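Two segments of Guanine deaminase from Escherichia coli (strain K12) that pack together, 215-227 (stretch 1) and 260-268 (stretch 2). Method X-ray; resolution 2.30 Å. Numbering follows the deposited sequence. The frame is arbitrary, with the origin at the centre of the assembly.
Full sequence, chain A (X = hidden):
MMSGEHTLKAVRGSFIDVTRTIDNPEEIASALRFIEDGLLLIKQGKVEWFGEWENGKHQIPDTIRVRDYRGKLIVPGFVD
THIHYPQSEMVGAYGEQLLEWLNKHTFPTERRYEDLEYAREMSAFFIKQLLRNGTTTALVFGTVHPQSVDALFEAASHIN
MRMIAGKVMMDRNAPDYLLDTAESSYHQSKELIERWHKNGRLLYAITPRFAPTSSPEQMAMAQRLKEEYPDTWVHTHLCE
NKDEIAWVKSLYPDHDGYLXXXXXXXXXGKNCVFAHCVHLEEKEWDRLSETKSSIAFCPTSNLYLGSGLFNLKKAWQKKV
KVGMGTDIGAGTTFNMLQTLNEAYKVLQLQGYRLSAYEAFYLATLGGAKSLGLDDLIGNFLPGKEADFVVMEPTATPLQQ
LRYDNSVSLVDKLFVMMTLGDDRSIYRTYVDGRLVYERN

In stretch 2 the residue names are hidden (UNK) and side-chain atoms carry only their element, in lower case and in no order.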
ATOM      1  N   SER A 215     -15.917 -22.357  24.231  1.00 61.98           N
ATOM      2  CA  SER A 215     -15.968 -22.928  25.564  1.00 63.16           C
ATOM      3  C   SER A 215     -14.981 -24.090  25.677  1.00 67.76           C
ATOM      4  O   SER A 215     -14.506 -24.614  24.665  1.00 62.82           O
ATOM      5  CB  SER A 215     -17.384 -23.408  25.868  1.00 58.34           C
ATOM      6  OG  SER A 215     -17.730 -24.493  25.025  1.00 64.47           O
ATOM      7  N   PRO A 216     -14.644 -24.507  26.900  1.00 71.91           N
ATOM      8  CA  PRO A 216     -13.855 -25.744  27.042  1.00 70.48           C
ATOM      9  C   PRO A 216     -14.505 -26.950  26.378  1.00 68.73           C
ATOM     10  O   PRO A 216     -13.793 -27.811  25.840  1.00 64.01           O
ATOM     11  CB  PRO A 216     -13.744 -25.915  28.563  1.00 66.93           C
ATOM     12  CG  PRO A 216     -13.835 -24.510  29.095  1.00 69.32           C
ATOM     13  CD  PRO A 216     -14.788 -23.787  28.177  1.00 67.59           C
ATOM     14  N   GLU A 217     -15.839 -27.021  26.374  1.00 67.99           N
ATOM     15  CA  GLU A 217     -16.530 -28.115  25.694  1.00 67.56           C
ATOM     16  C   GLU A 217     -16.264 -28.091  24.195  1.00 66.59           C
ATOM     17  O   GLU A 217     -15.977 -29.130  23.585  1.00 66.77           O
ATOM     18  CB  GLU A 217     -18.033 -28.033  25.969  1.00 63.39           C
ATOM     19  CG  GLU A 217     -18.445 -28.587  27.320  1.00 71.85           C
ATOM     20  CD  GLU A 217     -17.895 -27.770  28.474  1.00 79.87           C
ATOM     21  OE1 GLU A 217     -18.294 -26.593  28.620  1.00 71.54           O
ATOM     22  OE2 GLU A 217     -17.047 -28.302  29.222  1.00 81.02           O
ATOM     23  N   GLN A 218     -16.343 -26.909  23.582  1.00 68.87           N
ATOM     24  CA  GLN A 218     -16.088 -26.809  22.150  1.00 65.08           C
ATOM     25  C   GLN A 218     -14.624 -27.081  21.821  1.00 63.62           C
ATOM     26  O   GLN A 218     -14.321 -27.690  20.789  1.00 65.67           O
ATOM     27  CB  GLN A 218     -16.509 -25.436  21.637  1.00 65.25           C
ATOM     28  CG  GLN A 218     -16.500 -25.336  20.126  1.00 59.72           C
ATOM     29  CD  GLN A 218     -17.160 -24.073  19.630  1.00 62.04           C
ATOM     30  OE1 GLN A 218     -16.604 -22.981  19.757  1.00 53.19           O
ATOM     31  NE2 GLN A 218     -18.351 -24.213  19.055  1.00 62.31           N
ATOM     32  N   MET A 219     -13.701 -26.624  22.672  1.00 61.20           N
ATOM     33  CA  MET A 219     -12.294 -26.946  22.458  1.00 62.52           C
ATOM     34  C   MET A 219     -12.072 -28.453  22.510  1.00 66.87           C
ATOM     35  O   MET A 219     -11.294 -29.004  21.716  1.00 69.85           O
ATOM     36  CB  MET A 219     -11.421 -26.228  23.491  1.00 65.88           C
ATOM     37  CG  MET A 219     -11.382 -24.703  23.347  1.00 70.09           C
ATOM     38  SD  MET A 219     -10.538 -24.061  21.871  1.00 70.68           S
ATOM     39  CE  MET A 219      -8.876 -24.693  22.100  1.00 62.92           C
ATOM     40  N   ALA A 220     -12.772 -29.142  23.420  1.00 66.60           N
ATOM     41  CA  ALA A 220     -12.684 -30.601  23.466  1.00 67.95           C
ATOM     42  C   ALA A 220     -13.256 -31.235  22.203  1.00 61.38           C
ATOM     43  O   ALA A 220     -12.711 -32.224  21.697  1.00 61.84           O
ATOM     44  CB  ALA A 220     -13.401 -31.137  24.706  1.00 65.29           C
ATOM     45  N   MET A 221     -14.347 -30.674  21.668  1.00 57.07           N
ATOM     46  CA  MET A 221     -14.899 -31.202  20.419  1.00 59.98           C
ATOM     47  C   MET A 221     -13.927 -31.015  19.253  1.00 58.16           C
ATOM     48  O   MET A 221     -13.793 -31.899  18.398  1.00 65.66           O
ATOM     49  CB  MET A 221     -16.244 -30.540  20.107  1.00 64.44           C
ATOM     50  CG  MET A 221     -17.370 -30.933  21.053  1.00 67.50           C
ATOM     51  SD  MET A 221     -17.603 -32.718  21.180  1.00 64.93           S
ATOM     52  CE  MET A 221     -19.369 -32.871  20.928  1.00 57.41           C
ATOM     53  N   ALA A 222     -13.240 -29.872  19.202  1.00 54.71           N
ATOM     54  CA  ALA A 222     -12.240 -29.660  18.156  1.00 59.38           C
ATOM     55  C   ALA A 222     -11.085 -30.646  18.289  1.00 59.62           C
ATOM     56  O   ALA A 222     -10.603 -31.193  17.286  1.00 50.71           O
ATOM     57  CB  ALA A 222     -11.722 -28.225  18.199  1.00 50.58           C
ATOM     58  N   GLN A 223     -10.619 -30.871  19.523  1.00 59.31           N
ATOM     59  CA  GLN A 223      -9.601 -31.887  19.771  1.00 56.13           C
ATOM     60  C   GLN A 223     -10.062 -33.254  19.281  1.00 60.86           C
ATOM     61  O   GLN A 223      -9.295 -33.996  18.650  1.00 54.09           O
ATOM     62  CB  GLN A 223      -9.280 -31.934  21.264  1.00 57.99           C
ATOM     63  CG  GLN A 223      -8.391 -33.090  21.692  1.00 63.12           C
ATOM     64  CD  GLN A 223      -7.958 -32.979  23.142  1.00 64.07           C
ATOM     65  OE1 GLN A 223      -8.703 -32.484  23.988  1.00 65.79           O
ATOM     66  NE2 GLN A 223      -6.744 -33.432  23.435  1.00 62.93           N
ATOM     67  N   ARG A 224     -11.320 -33.596  19.561  1.00 60.44           N
ATOM     68  CA  ARG A 224     -11.875 -34.870  19.119  1.00 62.14           C
ATOM     69  C   ARG A 224     -11.865 -34.978  17.600  1.00 61.15           C
ATOM     70  O   ARG A 224     -11.478 -36.012  17.041  1.00 63.66           O
ATOM     71  CB  ARG A 224     -13.290 -35.023  19.671  1.00 63.58           C
ATOM     72  CG  ARG A 224     -14.049 -36.237  19.188  1.00 66.92           C
ATOM     73  CD  ARG A 224     -15.268 -36.450  20.068  1.00 70.87           C
ATOM     74  NE  ARG A 224     -16.222 -37.385  19.483  1.00 75.58           N
ATOM     75  CZ  ARG A 224     -17.523 -37.382  19.757  1.00 77.89           C
ATOM     76  NH1 ARG A 224     -18.020 -36.493  20.613  1.00 62.63           N
ATOM     77  NH2 ARG A 224     -18.327 -38.268  19.181  1.00 74.10           N
ATOM     78  N   LEU A 225     -12.299 -33.915  16.915  1.00 60.85           N
ATOM     79  CA  LEU A 225     -12.296 -33.918  15.455  1.00 54.95           C
ATOM     80  C   LEU A 225     -10.890 -34.118  14.909  1.00 53.34           C
ATOM     81  O   LEU A 225     -10.692 -34.867  13.945  1.00 57.63           O
ATOM     82  CB  LEU A 225     -12.897 -32.619  14.920  1.00 59.97           C
ATOM     83  CG  LEU A 225     -14.420 -32.521  15.000  1.00 60.50           C
ATOM     84  CD1 LEU A 225     -14.865 -31.074  14.940  1.00 52.89           C
ATOM     85  CD2 LEU A 225     -15.074 -33.342  13.898  1.00 62.01           C
ATOM     86  N   LYS A 226      -9.898 -33.465  15.520  1.00 49.80           N
ATOM     87  CA  LYS A 226      -8.527 -33.630  15.048  1.00 52.15           C
ATOM     88  C   LYS A 226      -8.020 -35.049  15.288  1.00 60.11           C
ATOM     89  O   LYS A 226      -7.252 -35.578  14.476  1.00 55.63           O
ATOM     90  CB  LYS A 226      -7.603 -32.617  15.725  1.00 50.40           C
ATOM     91  CG  LYS A 226      -6.198 -32.553  15.131  1.00 51.56           C
ATOM     92  CD  LYS A 226      -6.252 -32.409  13.614  1.00 55.51           C
ATOM     93  CE  LYS A 226      -4.878 -32.534  12.979  1.00 52.33           C
ATOM     94  NZ  LYS A 226      -3.859 -33.041  13.930  1.00 55.97           N
ATOM     95  N   GLU A 227      -8.440 -35.680  16.388  1.00 60.72           N
ATOM     96  CA  GLU A 227      -8.023 -37.054  16.654  1.00 56.15           C
ATOM     97  C   GLU A 227      -8.705 -38.051  15.721  1.00 57.74           C
ATOM     98  O   GLU A 227      -8.117 -39.085  15.385  1.00 55.52           O
ATOM     99  CB  GLU A 227      -8.302 -37.414  18.112  1.00 60.04           C
ATOM    100  CG  GLU A 227      -7.228 -36.942  19.073  1.00 60.95           C
ATOM    101  CD  GLU A 227      -7.734 -36.815  20.494  1.00 68.48           C
ATOM    102  OE1 GLU A 227      -8.779 -37.420  20.806  1.00 71.30           O
ATOM    103  OE2 GLU A 227      -7.082 -36.114  21.298  1.00 73.94           O
ATOM    104  N   UNK A 260      -0.730 -22.338  24.883  1.00 55.22           N
ATOM    105  CA  UNK A 260      -0.867 -23.565  25.655  1.00 59.89           C
ATOM    106  C   UNK A 260      -2.310 -24.041  25.740  1.00 57.40           C
ATOM    107  O   UNK A 260      -2.539 -25.240  25.929  1.00 61.37           O
ATOM    108  c   UNK A 260      -0.295 -23.387  27.059  1.00 61.13           C
ATOM    109  o   UNK A 260      -1.110 -24.936  28.679  1.00 71.46           O
ATOM    110  c   UNK A 260      -0.227 -24.697  27.824  1.00 72.22           C
ATOM    111  o   UNK A 260       0.707 -25.489  27.566  1.00 70.52           O
ATOM    112  N   UNK A 261      -3.284 -23.147  25.577  1.00 55.98           N
ATOM    113  CA  UNK A 261      -4.675 -23.590  25.501  1.00 60.90           C
ATOM    114  C   UNK A 261      -4.868 -24.498  24.294  1.00 60.58           C
ATOM    115  O   UNK A 261      -5.477 -25.569  24.393  1.00 64.94           O
ATOM    116  c   UNK A 261      -5.629 -22.384  25.456  1.00 60.77           C
ATOM    117  c   UNK A 261      -7.076 -22.863  25.489  1.00 57.20           C
ATOM    118  c   UNK A 261      -5.336 -21.433  26.603  1.00 57.95           C
ATOM    119  N   UNK A 262      -4.344 -24.084  23.135  1.00 52.07           N
ATOM    120  CA  UNK A 262      -4.449 -24.912  21.940  1.00 56.17           C
ATOM    121  C   UNK A 262      -3.620 -26.179  22.079  1.00 55.07           C
ATOM    122  O   UNK A 262      -4.050 -27.259  21.657  1.00 51.13           O
ATOM    123  o   UNK A 262      -7.039 -19.517  19.500  1.00 54.07           O
ATOM    124  c   UNK A 262      -4.809 -22.909  20.390  1.00 51.99           C
ATOM    125  c   UNK A 262      -6.946 -21.859  19.989  1.00 54.32           C
ATOM    126  c   UNK A 262      -6.194 -22.984  20.283  1.00 47.93           C
ATOM    127  c   UNK A 262      -3.987 -24.129  20.711  1.00 53.60           C
ATOM    128  c   UNK A 262      -4.939 -20.552  19.895  1.00 52.06           C
ATOM    129  c   UNK A 262      -6.310 -20.645  19.796  1.00 52.72           C
ATOM    130  c   UNK A 262      -4.199 -21.680  20.190  1.00 50.64           C
ATOM    131  N   UNK A 263      -2.442 -26.065  22.696  1.00 55.05           N
ATOM    132  CA  UNK A 263      -1.537 -27.205  22.819  1.00 57.01           C
ATOM    133  C   UNK A 263      -2.123 -28.299  23.704  1.00 58.81           C
ATOM    134  O   UNK A 263      -2.027 -29.486  23.370  1.00 57.75           O
ATOM    135  n   UNK A 263       2.291 -29.341  24.123  1.00 65.87           N
ATOM    136  c   UNK A 263       2.241 -29.381  22.804  1.00 64.56           C
ATOM    137  n   UNK A 263       1.370 -28.477  22.393  1.00 66.63           N
ATOM    138  c   UNK A 263       1.422 -28.378  24.573  1.00 63.97           C
ATOM    139  c   UNK A 263      -0.184 -26.737  23.358  1.00 61.46           C
ATOM    140  c   UNK A 263       0.833 -27.829  23.485  1.00 64.43           C
ATOM    141  N   UNK A 264      -2.721 -27.924  24.843  1.00 56.70           N
ATOM    142  CA  UNK A 264      -3.279 -28.924  25.751  1.00 61.34           C
ATOM    143  C   UNK A 264      -4.472 -29.638  25.132  1.00 58.61           C
ATOM    144  O   UNK A 264      -4.743 -30.795  25.470  1.00 61.32           O
ATOM    145  c   UNK A 264      -1.401 -28.794  28.099  1.00 66.37           C
ATOM    146  n   UNK A 264      -0.160 -28.334  27.965  1.00 62.17           N
ATOM    147  c   UNK A 264      -3.682 -28.283  27.082  1.00 63.63           C
ATOM    148  o   UNK A 264      -1.648 -29.975  28.350  1.00 67.22           O
ATOM    149  c   UNK A 264      -2.517 -27.774  27.930  1.00 61.22           C
ATOM    150  N   UNK A 265      -5.203 -28.970  24.239  1.00 55.34           N
ATOM    151  CA  UNK A 265      -6.275 -29.606  23.491  1.00 57.34           C
ATOM    152  C   UNK A 265      -5.776 -30.266  22.205  1.00 54.16           C
ATOM    153  O   UNK A 265      -6.575 -30.508  21.293  1.00 50.90           O
ATOM    154  c   UNK A 265      -9.836 -27.608  26.563  1.00 69.62           C
ATOM    155  c   UNK A 265      -9.947 -28.851  25.970  1.00 66.91           C
ATOM    156  c   UNK A 265      -9.155 -29.162  24.880  1.00 61.96           C
ATOM    157  c   UNK A 265      -7.376 -28.590  23.177  1.00 63.99           C
ATOM    158  c   UNK A 265      -8.941 -26.680  26.071  1.00 71.48           C
ATOM    159  c   UNK A 265      -8.153 -27.001  24.979  1.00 65.60           C
ATOM    160  c   UNK A 265      -8.245 -28.244  24.367  1.00 68.52           C
ATOM    161  o   UNK A 265     -10.621 -27.285  27.648  1.00 64.81           O
ATOM    162  N   UNK A 266      -4.479 -30.552  22.115  1.00 51.97           N
ATOM    163  CA  UNK A 266      -3.917 -31.279  20.982  1.00 53.94           C
ATOM    164  C   UNK A 266      -4.179 -30.663  19.624  1.00 57.20           C
ATOM    165  O   UNK A 266      -4.400 -31.393  18.649  1.00 48.12           O
ATOM    166  N   UNK A 267      -4.155 -29.333  19.531  1.00 54.33           N
ATOM    167  CA  UNK A 267      -4.389 -28.638  18.271  1.00 53.52           C
ATOM    168  C   UNK A 267      -3.127 -27.987  17.722  1.00 50.81           C
ATOM    169  O   UNK A 267      -3.210 -27.182  16.788  1.00 54.43           O
ATOM    170  c   UNK A 267      -7.468 -28.853  17.590  1.00 48.77           C
ATOM    171  c   UNK A 267      -5.488 -27.586  18.434  1.00 59.63           C
ATOM    172  c   UNK A 267      -7.791 -26.923  19.141  1.00 51.44           C
ATOM    173  c   UNK A 267      -6.892 -28.092  18.764  1.00 52.06           C
ATOM    174  N   UNK A 268      -1.967 -28.316  18.274  1.00 51.10           N
ATOM    175  CA  UNK A 268      -0.694 -27.943  17.682  1.00 52.84           C
ATOM    176  C   UNK A 268      -0.129 -29.147  16.937  1.00 49.80           C
ATOM    177  O   UNK A 268      -0.515 -30.292  17.182  1.00 51.71           O
ATOM    178  c   UNK A 268       0.292 -27.471  18.751  1.00 55.21           C
ATOM    179  o   UNK A 268       0.599 -28.560  19.632  1.00 58.21           O
ATOM    180  c   UNK A 268      -0.305 -26.322  19.553  1.00 54.53           C
TER

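Position 260 has four side-chain atoms: two carbons, the second carrying two oxygens. They stay far from stretch 1. This is a short carboxylate, Asp260.

Position 261 has three carbons, forked directly at CB. One branch lies 4.3 Å from Met219 CE. A beta-branched, all-carbon side chain is valine, Val261.

Position 262 has one carbon, then a ring of six carbons bearing one oxygen. The CA-to-CB bond points away from stretch 1, yet the ring comes back to within 3.7 Å of Met219 CE. A phenol ring makes this Tyr262. The atom nearest Met219 CE is Tyr262 CD1, and its hydroxyl is hydrogen-bonded elsewhere in the structure.

Position 263 has one carbon, then a five-membered ring of three carbons and two nitrogens. It does not reach stretch 1. The imidazole identifies His263. His263 ND1 lies 2.9 Å from the side-chain oxygen of position 268, a hydrogen bond.

Position 264 has three carbons in a row, the third carrying one oxygen and one nitrogen. This is an amide one carbon longer than asparagine, so Gln264. It folds back along its own helix, and Gln264 NE2 donates to Asp260 OD1 at 3.0 Å.

Position 265 again shows one carbon, then a six-carbon ring with an oxygen. It points toward stretch 1, and Met219 CB sits over one ring face, 3.5 Å from the centroid. The residue is Tyr265. Tyr265 OH lies 3.5 Å from Pro216 CB, and Gln223 OE1 approaches the ring edge, 3.5 Å from Tyr265 CD1.

Position 266 has no side-chain atoms. Its phi of 56° favours glycine, and a CB here would lie 3.4 Å from Gln223 NE2. It is Gly266.

Position 267 has four carbons, forked at the second. The fork comes within 4.2 Å of Ala222 CB. A gamma-branched hydrocarbon is leucine, Leu267. Leu267 CD1 also meets Met219 CE at 3.9 Å, and Leu267 CD2 lies 4.2 Å from Lys226 CB.

Position 268 has one carbon carrying one oxygen and one carbon. It points away from stretch 1. This is Thr268, whose OG1 is the partner of His263 ND1; either could be the donor.

No hydrogen bond crosses between the stretches. Packing holds the contact, which buries 489 Å². Tyr265 lies against the helix of stretch 1, with Met219 CB over its face. The Met219 methyl extends further, among Val261, Tyr262 and Leu267. The backbones come close here: the CA atoms of Gln223 and Tyr265 are 5.5 Å apart, and Gln223 CB is 3.1 Å from Tyr265 O.

Stretch 2 (260-268) DVYHQYGLT
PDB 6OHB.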